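PDB 3JPZ: lombricine kinase from Urechis caupo, which catalyses the reversible transfer of a phosphoryl group between ATP and the guanidine compound lombricine, as a member of the phosphagen kinase family. Local coordinates for residues Ala7-Pro12 with Leu25-Gln31; Arg122-Leu127 with Arg256-Trp260; Trp198-Gly203 with Trp215-Glu219. All coordinates share one frame; numbering follows the deposited sequence.

Two of the three contacts lie close together in the catalytic domain, and the third sits apart near the N-terminus. Interactions 2 and 3 have centres 16 Å apart and nearest atoms about 7 Å apart; 198-203 and 215-219 both fall in the chain between the two halves of interaction 2. Interaction 1 is remote, its centre 31 Å from that of interaction 2 and 34 Å from that of interaction 3. No nucleotide is bound to this chain, but the ADP-binding R223 lies about 8 Å from R122 and about 4 Å from E218, side chain to side chain. All three contacts also touch the second subunit.

Interaction 1 (Ala7-Pro12 with Leu25-Gln31)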
loop_
_atom_site.group_PDB
_atom_site.type_symbol
_atom_site.label_atom_id
_atom_site.label_comp_id
_atom_site.label_asym_id
_atom_site.label_seq_id
_atom_site.Cartn_x
_atom_site.Cartn_y
_atom_site.Cartn_z
ATOM N N ALA A 7 -5.924 -20.523 12.165
ATOM C CA ALA A 7 -6.939 -20.140 11.194
ATOM C C ALA A 7 -8.090 -19.368 11.844
ATOM O O ALA A 7 -8.602 -18.413 11.267
ATOM C CB ALA A 7 -7.462 -21.378 10.466
ATOM N N LYS A 8 -8.491 -19.775 13.044
ATOM C CA LYS A 8 -9.600 -19.123 13.744
ATOM C C LYS A 8 -9.273 -17.667 14.050
ATOM O O LYS A 8 -10.081 -16.764 13.809
ATOM C CB LYS A 8 -9.906 -19.859 15.051
ATOM C CG LYS A 8 -11.157 -19.373 15.774
ATOM C CD LYS A 8 -11.315 -20.062 17.127
ATOM C CE LYS A 8 -12.483 -19.498 17.926
ATOM N NZ LYS A 8 -12.722 -20.264 19.189
ATOM N N ALA A 9 -8.081 -17.448 14.587
ATOM C CA ALA A 9 -7.638 -16.117 14.964
ATOM C C ALA A 9 -7.516 -15.212 13.735
ATOM O O ALA A 9 -7.602 -13.984 13.836
ATOM C CB ALA A 9 -6.296 -16.205 15.687
ATOM N N ASN A 10 -7.329 -15.827 12.573
ATOM C CA ASN A 10 -6.906 -15.099 11.387
ATOM C C ASN A 10 -7.961 -14.938 10.307
ATOM O O ASN A 10 -7.743 -14.229 9.331
ATOM C CB ASN A 10 -5.685 -15.784 10.789
ATOM C CG ASN A 10 -4.409 -15.403 11.512
ATOM O OD1 ASN A 10 -3.973 -14.256 11.458
ATOM N ND2 ASN A 10 -3.798 -16.367 12.183
ATOM N N PHE A 11 -9.101 -15.587 10.480
ATOM C CA PHE A 11 -10.108 -15.598 9.440
ATOM C C PHE A 11 -10.597 -14.186 9.182
ATOM O O PHE A 11 -10.999 -13.491 10.104
ATOM C CB PHE A 11 -11.271 -16.504 9.845
ATOM C CG PHE A 11 -12.305 -16.681 8.774
ATOM C CD1 PHE A 11 -11.988 -17.296 7.576
ATOM C CD2 PHE A 11 -13.609 -16.248 8.978
ATOM C CE1 PHE A 11 -12.953 -17.468 6.592
ATOM C CE2 PHE A 11 -14.571 -16.420 8.002
ATOM C CZ PHE A 11 -14.244 -17.025 6.812
ATOM N N PRO A 12 -10.541 -13.744 7.922
ATOM C CA PRO A 12 -11.047 -12.410 7.601
ATOM C C PRO A 12 -12.508 -12.262 7.974
ATOM O O PRO A 12 -13.233 -13.247 7.992
ATOM C CB PRO A 12 -10.888 -12.329 6.082
ATOM C CG PRO A 12 -9.771 -13.274 5.771
ATOM C CD PRO A 12 -9.884 -14.383 6.771
ATOM N N LEU A 25 -14.590 -18.330 0.229
ATOM C CA LEU A 25 -13.608 -18.660 1.254
ATOM C C LEU A 25 -14.279 -18.714 2.617
ATOM O O LEU A 25 -14.179 -17.778 3.403
ATOM C CB LEU A 25 -12.473 -17.629 1.280
ATOM C CG LEU A 25 -11.351 -17.940 2.275
ATOM C CD1 LEU A 25 -10.678 -19.267 1.947
ATOM C CD2 LEU A 25 -10.334 -16.821 2.305
ATOM N N ASN A 26 -14.985 -19.806 2.879
ATOM C CA ASN A 26 -15.584 -20.031 4.183
ATOM C C ASN A 26 -14.503 -20.526 5.127
ATOM O O ASN A 26 -13.423 -20.908 4.679
ATOM C CB ASN A 26 -16.729 -21.036 4.082
ATOM C CG ASN A 26 -16.297 -22.357 3.484
ATOM O OD1 ASN A 26 -15.183 -22.823 3.711
ATOM N ND2 ASN A 26 -17.185 -22.974 2.720
ATOM N N PHE A 27 -14.784 -20.520 6.426
ATOM C CA PHE A 27 -13.752 -20.799 7.417
ATOM C C PHE A 27 -13.049 -22.130 7.197
ATOM O O PHE A 27 -11.885 -22.304 7.561
ATOM C CB PHE A 27 -14.323 -20.812 8.827
ATOM C CG PHE A 27 -13.318 -21.238 9.853
ATOM C CD1 PHE A 27 -12.256 -20.407 10.177
ATOM C CD2 PHE A 27 -13.396 -22.487 10.447
ATOM C CE1 PHE A 27 -11.312 -20.798 11.088
ATOM C CE2 PHE A 27 -12.453 -22.884 11.367
ATOM C CZ PHE A 27 -11.411 -22.041 11.690
ATOM N N GLU A 28 -13.780 -23.069 6.622
ATOM C CA GLU A 28 -13.314 -24.438 6.479
ATOM C C GLU A 28 -12.235 -24.518 5.408
ATOM O O GLU A 28 -11.173 -25.102 5.618
ATOM C CB GLU A 28 -14.494 -25.341 6.130
ATOM C CG GLU A 28 -15.500 -25.514 7.273
ATOM C CD GLU A 28 -16.322 -24.262 7.554
ATOM O OE1 GLU A 28 -16.619 -23.496 6.608
ATOM O OE2 GLU A 28 -16.684 -24.046 8.730
ATOM N N MET A 29 -12.517 -23.927 4.254
ATOM C CA MET A 29 -11.516 -23.779 3.213
ATOM C C MET A 29 -10.320 -23.019 3.774
ATOM O O MET A 29 -9.174 -23.433 3.606
ATOM C CB MET A 29 -12.104 -23.022 2.025
ATOM C CG MET A 29 -11.102 -22.708 0.933
ATOM S SD MET A 29 -11.857 -21.844 -0.447
ATOM C CE MET A 29 -13.197 -22.956 -0.854
ATOM N N TYR A 30 -10.597 -21.909 4.449
ATOM C CA TYR A 30 -9.543 -21.096 5.042
ATOM C C TYR A 30 -8.649 -21.947 5.924
ATOM O O TYR A 30 -7.429 -21.834 5.875
ATOM C CB TYR A 30 -10.134 -19.952 5.863
ATOM C CG TYR A 30 -9.093 -18.981 6.358
ATOM C CD1 TYR A 30 -8.433 -18.135 5.473
ATOM C CD2 TYR A 30 -8.768 -18.901 7.707
ATOM C CE1 TYR A 30 -7.484 -17.242 5.917
ATOM C CE2 TYR A 30 -7.806 -18.006 8.160
ATOM C CZ TYR A 30 -7.173 -17.183 7.263
ATOM O OH TYR A 30 -6.216 -16.296 7.697
ATOM N N GLN A 31 -9.266 -22.813 6.720
ATOM C CA GLN A 31 -8.543 -23.645 7.667
ATOM C C GLN A 31 -7.663 -24.645 6.923
ATOM O O GLN A 31 -6.521 -24.891 7.306
ATOM C CB GLN A 31 -9.540 -24.374 8.571
ATOM C CG GLN A 31 -8.950 -24.964 9.841
ATOM C CD GLN A 31 -10.022 -25.534 10.754
ATOM O OE1 GLN A 31 -10.971 -26.168 10.293
ATOM N NE2 GLN A 31 -9.878 -25.308 12.054
#
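The short helix 7-10 lies against the first turns of helix 27-33, A7 CA coming within 5.2 Å of Q31 CA, and no hydrogen bond crosses between 7-12 and 25-31. F11, F27 and Y30 form an aromatic cluster in the N-terminal region, where 25-31 belongs to the phosphagen kinase N-terminal domain. F11, where the chain leaves the helix, has CG anti to its backbone N (chi1 -175°), and this swings the ring over to the start of the second helix. F27 turns its edge to the face of F11 in a T-shaped pair, planes at 86° and centroids 5.7 Å apart, while F27 CA adds a CH-pi contact over that ring. F11 in turn presents its own edge to the face of Y30, offset from the centre, with its CD1 3.6 Å from Y30 CG. P12 CD lies over a face of Y30, 4.1 Å from the ring centroid. A7 packs beside them, its CB 3.9 Å from both F27 CE1 and Y30 CD2. The second helix is capped by N26, whose OD1 takes a nearly straight bond of 2.9 Å from M29 N. Y30 OH is hydrogen-bonded to D45. Helix 44-53 packs against P12, L25 and Y30 through I48, helix 73-83 meets L25 and M29 through L75, and R139 of the second subunit bonds to the carbonyls of A9 and F11.

Interaction 2 (Arg122-Leu127 with Arg256-Trp260); sequences RGIRGL and REYMW
R125 sends its chain out with CG anti to the backbone N (chi1 176°) and then bends at chi3 (-72°), a course that lays the guanidinium alongside E257 and W260. NH1 of R125 forms a salt bridge with E257 OE2 at 3.1 Å, coming from above the carboxylate plane, and the two flat groups stand 82° apart. R125 NH2 reaches W260 O at 2.9 Å and is also paired with E66, so one guanidinium ties the two segments to a further loop. Bent at chi2, R122 carries its CD over a face of the Y258 ring, 3.7 Å from the centroid, a CH-pi contact; its guanidinium makes a cation-pi contact with Y266 and bonds to T120. Between these side chains the backbones form a single beta bridge at I124 and Y258, just past the end of strand 113-122 of the catalytic domain's antiparallel sheet: M259 N bonds to G123 O and R125 N to E257 O, each at 2.9 Å. Water 1 continues the link beyond the bridge, joining G123 N to M259 O. A type II turn from I124 to L127 then reverses the chain, with G126 at a positive phi. R256 closes over this turn: its NH1 makes a weak bond to R125 O, L127 CD1 lies over one guanidinium face, and water 2 links its NH2 to G126 O.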
loop_
_atom_site.group_PDB
_atom_site.type_symbol
_atom_site.label_atom_id
_atom_site.label_comp_id
_atom_site.label_asym_id
_atom_site.label_seq_id
_atom_site.Cartn_x
_atom_site.Cartn_y
_atom_site.Cartn_z
ATOM N N ARG A 122 2.451 -11.971 -19.893
ATOM C CA ARG A 122 3.192 -13.202 -19.723
ATOM C C ARG A 122 3.915 -13.146 -18.393
ATOM O O ARG A 122 4.412 -12.093 -17.995
ATOM C CB ARG A 122 4.180 -13.389 -20.869
ATOM C CG ARG A 122 3.504 -13.678 -22.208
ATOM C CD ARG A 122 2.823 -15.034 -22.197
ATOM N NE ARG A 122 2.225 -15.371 -23.485
ATOM C CZ ARG A 122 0.988 -15.039 -23.848
ATOM N NH1 ARG A 122 0.212 -14.365 -23.018
ATOM N NH2 ARG A 122 0.522 -15.386 -25.041
ATOM N N GLY A 123 3.926 -14.274 -17.694
ATOM C CA GLY A 123 4.806 -14.462 -16.557
ATOM C C GLY A 123 6.032 -15.246 -16.991
ATOM O O GLY A 123 5.984 -15.989 -17.969
ATOM N N ILE A 124 7.137 -15.065 -16.278
ATOM C CA ILE A 124 8.358 -15.812 -16.550
ATOM C C ILE A 124 8.481 -16.932 -15.522
ATOM O O ILE A 124 8.597 -16.677 -14.327
ATOM C CB ILE A 124 9.587 -14.887 -16.486
ATOM C CG1 ILE A 124 9.359 -13.632 -17.344
ATOM C CG2 ILE A 124 10.845 -15.624 -16.934
ATOM C CD1 ILE A 124 9.089 -13.915 -18.818
ATOM N N ARG A 125 8.424 -18.176 -15.980
ATOM C CA ARG A 125 8.404 -19.318 -15.073
ATOM C C ARG A 125 9.645 -19.330 -14.186
ATOM O O ARG A 125 10.739 -18.965 -14.621
ATOM C CB ARG A 125 8.284 -20.632 -15.850
ATOM C CG ARG A 125 8.359 -21.875 -14.975
ATOM C CD ARG A 125 7.787 -23.087 -15.686
ATOM N NE ARG A 125 6.333 -23.018 -15.792
ATOM C CZ ARG A 125 5.606 -23.745 -16.633
ATOM N NH1 ARG A 125 6.190 -24.603 -17.458
ATOM N NH2 ARG A 125 4.292 -23.616 -16.654
ATOM N N GLY A 126 9.455 -19.733 -12.935
ATOM C CA GLY A 126 10.523 -19.741 -11.958
ATOM C C GLY A 126 10.546 -18.507 -11.074
ATOM O O GLY A 126 11.287 -18.472 -10.092
ATOM N N LEU A 127 9.732 -17.504 -11.400
ATOM C CA LEU A 127 9.822 -16.215 -10.724
ATOM C C LEU A 127 8.473 -15.709 -10.221
ATOM O O LEU A 127 7.467 -15.751 -10.932
ATOM C CB LEU A 127 10.424 -15.180 -11.659
ATOM C CG LEU A 127 11.813 -15.542 -12.190
ATOM C CD1 LEU A 127 12.198 -14.616 -13.320
ATOM C CD2 LEU A 127 12.838 -15.486 -11.076
ATOM N N ARG A 256 14.532 -20.144 -20.031
ATOM C CA ARG A 256 13.329 -19.515 -19.505
ATOM C C ARG A 256 12.133 -19.757 -20.422
ATOM O O ARG A 256 12.291 -20.040 -21.609
ATOM C CB ARG A 256 13.567 -18.017 -19.312
ATOM C CG ARG A 256 14.515 -17.676 -18.162
ATOM C CD ARG A 256 13.944 -18.085 -16.807
ATOM N NE ARG A 256 14.742 -17.589 -15.686
ATOM C CZ ARG A 256 14.516 -17.898 -14.411
ATOM N NH1 ARG A 256 13.515 -18.707 -14.086
ATOM N NH2 ARG A 256 15.291 -17.395 -13.459
ATOM N N GLU A 257 10.934 -19.643 -19.864
ATOM C CA GLU A 257 9.716 -19.923 -20.615
ATOM C C GLU A 257 8.526 -19.221 -19.977
ATOM O O GLU A 257 8.493 -19.011 -18.762
ATOM C CB GLU A 257 9.471 -21.431 -20.647
ATOM C CG GLU A 257 9.348 -22.065 -19.266
ATOM C CD GLU A 257 9.483 -23.579 -19.306
ATOM O OE1 GLU A 257 9.962 -24.105 -20.332
ATOM O OE2 GLU A 257 9.116 -24.243 -18.313
ATOM N N TYR A 258 7.550 -18.843 -20.795
ATOM C CA TYR A 258 6.319 -18.271 -20.268
ATOM C C TYR A 258 5.660 -19.267 -19.318
ATOM O O TYR A 258 5.693 -20.470 -19.553
ATOM C CB TYR A 258 5.337 -17.932 -21.397
ATOM C CG TYR A 258 5.832 -16.919 -22.408
ATOM C CD1 TYR A 258 6.659 -15.872 -22.030
ATOM C CD2 TYR A 258 5.430 -16.988 -23.737
ATOM C CE1 TYR A 258 7.101 -14.944 -22.951
ATOM C CE2 TYR A 258 5.858 -16.061 -24.665
ATOM C CZ TYR A 258 6.692 -15.040 -24.267
ATOM O OH TYR A 258 7.114 -14.116 -25.188
ATOM N N MET A 259 5.054 -18.766 -18.246
ATOM C CA MET A 259 4.221 -19.600 -17.396
ATOM C C MET A 259 2.972 -19.985 -18.161
ATOM O O MET A 259 2.222 -19.120 -18.616
ATOM C CB MET A 259 3.793 -18.841 -16.144
ATOM C CG MET A 259 4.918 -18.488 -15.205
ATOM S SD MET A 259 4.275 -17.440 -13.891
ATOM C CE MET A 259 5.797 -16.834 -13.179
ATOM N N TRP A 260 2.734 -21.282 -18.279
ATOM C CA TRP A 260 1.599 -21.784 -19.039
ATOM C C TRP A 260 1.304 -23.210 -18.631
ATOM O O TRP A 260 2.209 -24.043 -18.557
ATOM C CB TRP A 260 1.915 -21.745 -20.535
ATOM C CG TRP A 260 0.839 -22.336 -21.401
ATOM C CD1 TRP A 260 -0.214 -21.672 -21.968
ATOM C CD2 TRP A 260 0.711 -23.708 -21.802
ATOM N NE1 TRP A 260 -0.983 -22.547 -22.696
ATOM C CE2 TRP A 260 -0.441 -23.801 -22.607
ATOM C CE3 TRP A 260 1.454 -24.866 -21.553
ATOM C CZ2 TRP A 260 -0.867 -25.006 -23.169
ATOM C CZ3 TRP A 260 1.030 -26.064 -22.115
ATOM C CH2 TRP A 260 -0.117 -26.123 -22.913
HETATM O O HOH W 1 2.113 -16.550 -18.613
HETATM O O HOH W 2 13.774 -18.428 -11.056
#

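Interaction 3 (Trp198-Gly203 with Trp215-Glu219)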
loop_
_atom_site.group_PDB
_atom_site.type_symbol
_atom_site.label_atom_id
_atom_site.label_comp_id
_atom_site.label_asym_id
_atom_site.label_seq_id
_atom_site.Cartn_x
_atom_site.Cartn_y
_atom_site.Cartn_z
ATOM N N TRP A 198 9.023 0.663 -6.380
ATOM C CA TRP A 198 8.771 1.402 -7.604
ATOM C C TRP A 198 9.818 2.484 -7.808
ATOM O O TRP A 198 10.083 3.246 -6.883
ATOM C CB TRP A 198 7.400 2.060 -7.556
ATOM C CG TRP A 198 6.971 2.456 -8.904
ATOM C CD1 TRP A 198 7.212 3.634 -9.523
ATOM C CD2 TRP A 198 6.258 1.645 -9.839
ATOM N NE1 TRP A 198 6.675 3.621 -10.783
ATOM C CE2 TRP A 198 6.083 2.410 -11.002
ATOM C CE3 TRP A 198 5.737 0.351 -9.796
ATOM C CZ2 TRP A 198 5.419 1.925 -12.117
ATOM C CZ3 TRP A 198 5.077 -0.132 -10.906
ATOM C CH2 TRP A 198 4.919 0.653 -12.048
ATOM N N PRO A 199 10.403 2.581 -9.021
ATOM C CA PRO A 199 10.200 1.809 -10.248
ATOM C C PRO A 199 11.393 0.923 -10.606
ATOM O O PRO A 199 11.719 0.758 -11.783
ATOM C CB PRO A 199 10.101 2.897 -11.310
ATOM C CG PRO A 199 10.852 4.113 -10.706
ATOM C CD PRO A 199 11.259 3.740 -9.301
ATOM N N ASP A 200 12.057 0.381 -9.600
ATOM C CA ASP A 200 13.171 -0.526 -9.823
ATOM C C ASP A 200 12.753 -1.720 -10.683
ATOM O O ASP A 200 11.794 -2.427 -10.362
ATOM C CB ASP A 200 13.701 -1.020 -8.485
ATOM C CG ASP A 200 14.984 -1.791 -8.628
ATOM O OD1 ASP A 200 15.035 -2.716 -9.466
ATOM O OD2 ASP A 200 15.936 -1.458 -7.904
ATOM N N ALA A 201 13.474 -1.926 -11.783
ATOM C CA ALA A 201 13.217 -3.037 -12.697
ATOM C C ALA A 201 11.874 -2.901 -13.422
ATOM O O ALA A 201 11.304 -3.890 -13.872
ATOM C CB ALA A 201 13.290 -4.364 -11.958
ATOM N N ARG A 202 11.369 -1.678 -13.525
ATOM C CA ARG A 202 10.215 -1.397 -14.382
ATOM C C ARG A 202 10.728 -0.735 -15.637
ATOM O O ARG A 202 11.696 0.018 -15.583
ATOM C CB ARG A 202 9.226 -0.455 -13.704
ATOM C CG ARG A 202 8.241 -1.148 -12.811
ATOM C CD ARG A 202 8.954 -1.857 -11.677
ATOM N NE ARG A 202 7.991 -2.454 -10.764
ATOM C CZ ARG A 202 8.140 -2.532 -9.448
ATOM N NH1 ARG A 202 9.227 -2.051 -8.866
ATOM N NH2 ARG A 202 7.187 -3.083 -8.712
ATOM N N GLY A 203 10.095 -1.008 -16.768
ATOM C CA GLY A 203 10.520 -0.377 -17.998
ATOM C C GLY A 203 9.544 -0.490 -19.142
ATOM O O GLY A 203 8.575 -1.245 -19.101
ATOM N N TRP A 215 5.753 -3.654 -21.690
ATOM C CA TRP A 215 5.915 -3.127 -20.332
ATOM C C TRP A 215 6.448 -4.229 -19.444
ATOM O O TRP A 215 5.899 -5.325 -19.407
ATOM C CB TRP A 215 4.604 -2.666 -19.722
ATOM C CG TRP A 215 4.021 -1.440 -20.292
ATOM C CD1 TRP A 215 4.600 -0.580 -21.166
ATOM C CD2 TRP A 215 2.734 -0.907 -19.985
ATOM N NE1 TRP A 215 3.740 0.457 -21.441
ATOM C CE2 TRP A 215 2.588 0.279 -20.722
ATOM C CE3 TRP A 215 1.688 -1.317 -19.149
ATOM C CZ2 TRP A 215 1.428 1.061 -20.660
ATOM C CZ3 TRP A 215 0.536 -0.540 -19.093
ATOM C CH2 TRP A 215 0.421 0.636 -19.841
ATOM N N ILE A 216 7.498 -3.928 -18.706
ATOM C CA ILE A 216 8.061 -4.889 -17.779
ATOM C C ILE A 216 7.734 -4.489 -16.346
ATOM O O ILE A 216 7.959 -3.352 -15.930
ATOM C CB ILE A 216 9.584 -5.022 -17.972
ATOM C CG1 ILE A 216 9.886 -5.508 -19.390
ATOM C CG2 ILE A 216 10.179 -5.985 -16.944
ATOM C CD1 ILE A 216 11.349 -5.686 -19.676
ATOM N N ASN A 217 7.163 -5.434 -15.612
ATOM C CA ASN A 217 7.019 -5.330 -14.173
ATOM C C ASN A 217 6.082 -4.203 -13.748
ATOM O O ASN A 217 6.238 -3.628 -12.678
ATOM C CB ASN A 217 8.403 -5.232 -13.508
ATOM C CG ASN A 217 9.118 -6.584 -13.467
ATOM O OD1 ASN A 217 8.481 -7.625 -13.320
ATOM N ND2 ASN A 217 10.432 -6.575 -13.611
ATOM N N GLU A 218 5.104 -3.899 -14.593
ATOM C CA GLU A 218 3.956 -3.121 -14.150
ATOM C C GLU A 218 3.030 -4.075 -13.394
ATOM O O GLU A 218 3.263 -4.375 -12.223
ATOM C CB GLU A 218 3.235 -2.467 -15.329
ATOM C CG GLU A 218 2.213 -1.429 -14.907
ATOM C CD GLU A 218 0.851 -1.646 -15.527
ATOM O OE1 GLU A 218 0.628 -2.711 -16.147
ATOM O OE2 GLU A 218 -0.004 -0.753 -15.374
ATOM N N GLU A 219 2.002 -4.579 -14.068
ATOM C CA GLU A 219 1.044 -5.499 -13.453
ATOM C C GLU A 219 1.480 -6.946 -13.644
ATOM O O GLU A 219 1.360 -7.772 -12.742
ATOM C CB GLU A 219 -0.346 -5.285 -14.054
ATOM C CG GLU A 219 -1.405 -6.243 -13.546
ATOM C CD GLU A 219 -2.813 -5.820 -13.946
ATOM O OE1 GLU A 219 -3.739 -6.647 -13.811
ATOM O OE2 GLU A 219 -2.993 -4.664 -14.395
HETATM O O HOH W 3 4.758 -4.423 -10.065
#
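This contact lies at the open end of an antiparallel beta hairpin in the catalytic domain, where strands 203-207 and 212-216 meet at the hydrogen-bonded pair G203 and I216. I216 N gives an almost straight bond to G203 O at 2.9 Å, and the return bond from G203 N to I216 O is longer, 3.3 Å. Beyond this pair side-chain bonds take over from the backbone pairing. N217, at a positive phi of 66°, turns its CB toward 198-203, and its ND2 donates to A201 O at 2.8 Å, with the acceptor lying in the amide plane. ND2 is also hydrogen-bonded to R138 O, so two carbonyls hold the amide nitrogen. In the opposite direction, R202 NE donates to N217 O at 2.8 Å, and the acceptor sits at the edge of the guanidinium, close to its plane. The R202 chain bends at chi2 (62°), folding the guanidinium back under its own turn, where NH1 bonds to D200 O at 3.0 Å and a water bridges NH2 to E218 O. The CE3 corner of W198 sits 3.6 Å above one face of this guanidinium, toward its rim, the indole being tilted against it, while the far edge of the indole points to E218 CA. These bonds hold the type II turn from P199 to R202 against the chain leaving the hairpin. Helix 135-149 covers the contact through R138 and E142 on A201, V141 on N217 and I145 on I216, while strand 222-229 pairs with W215 through R223.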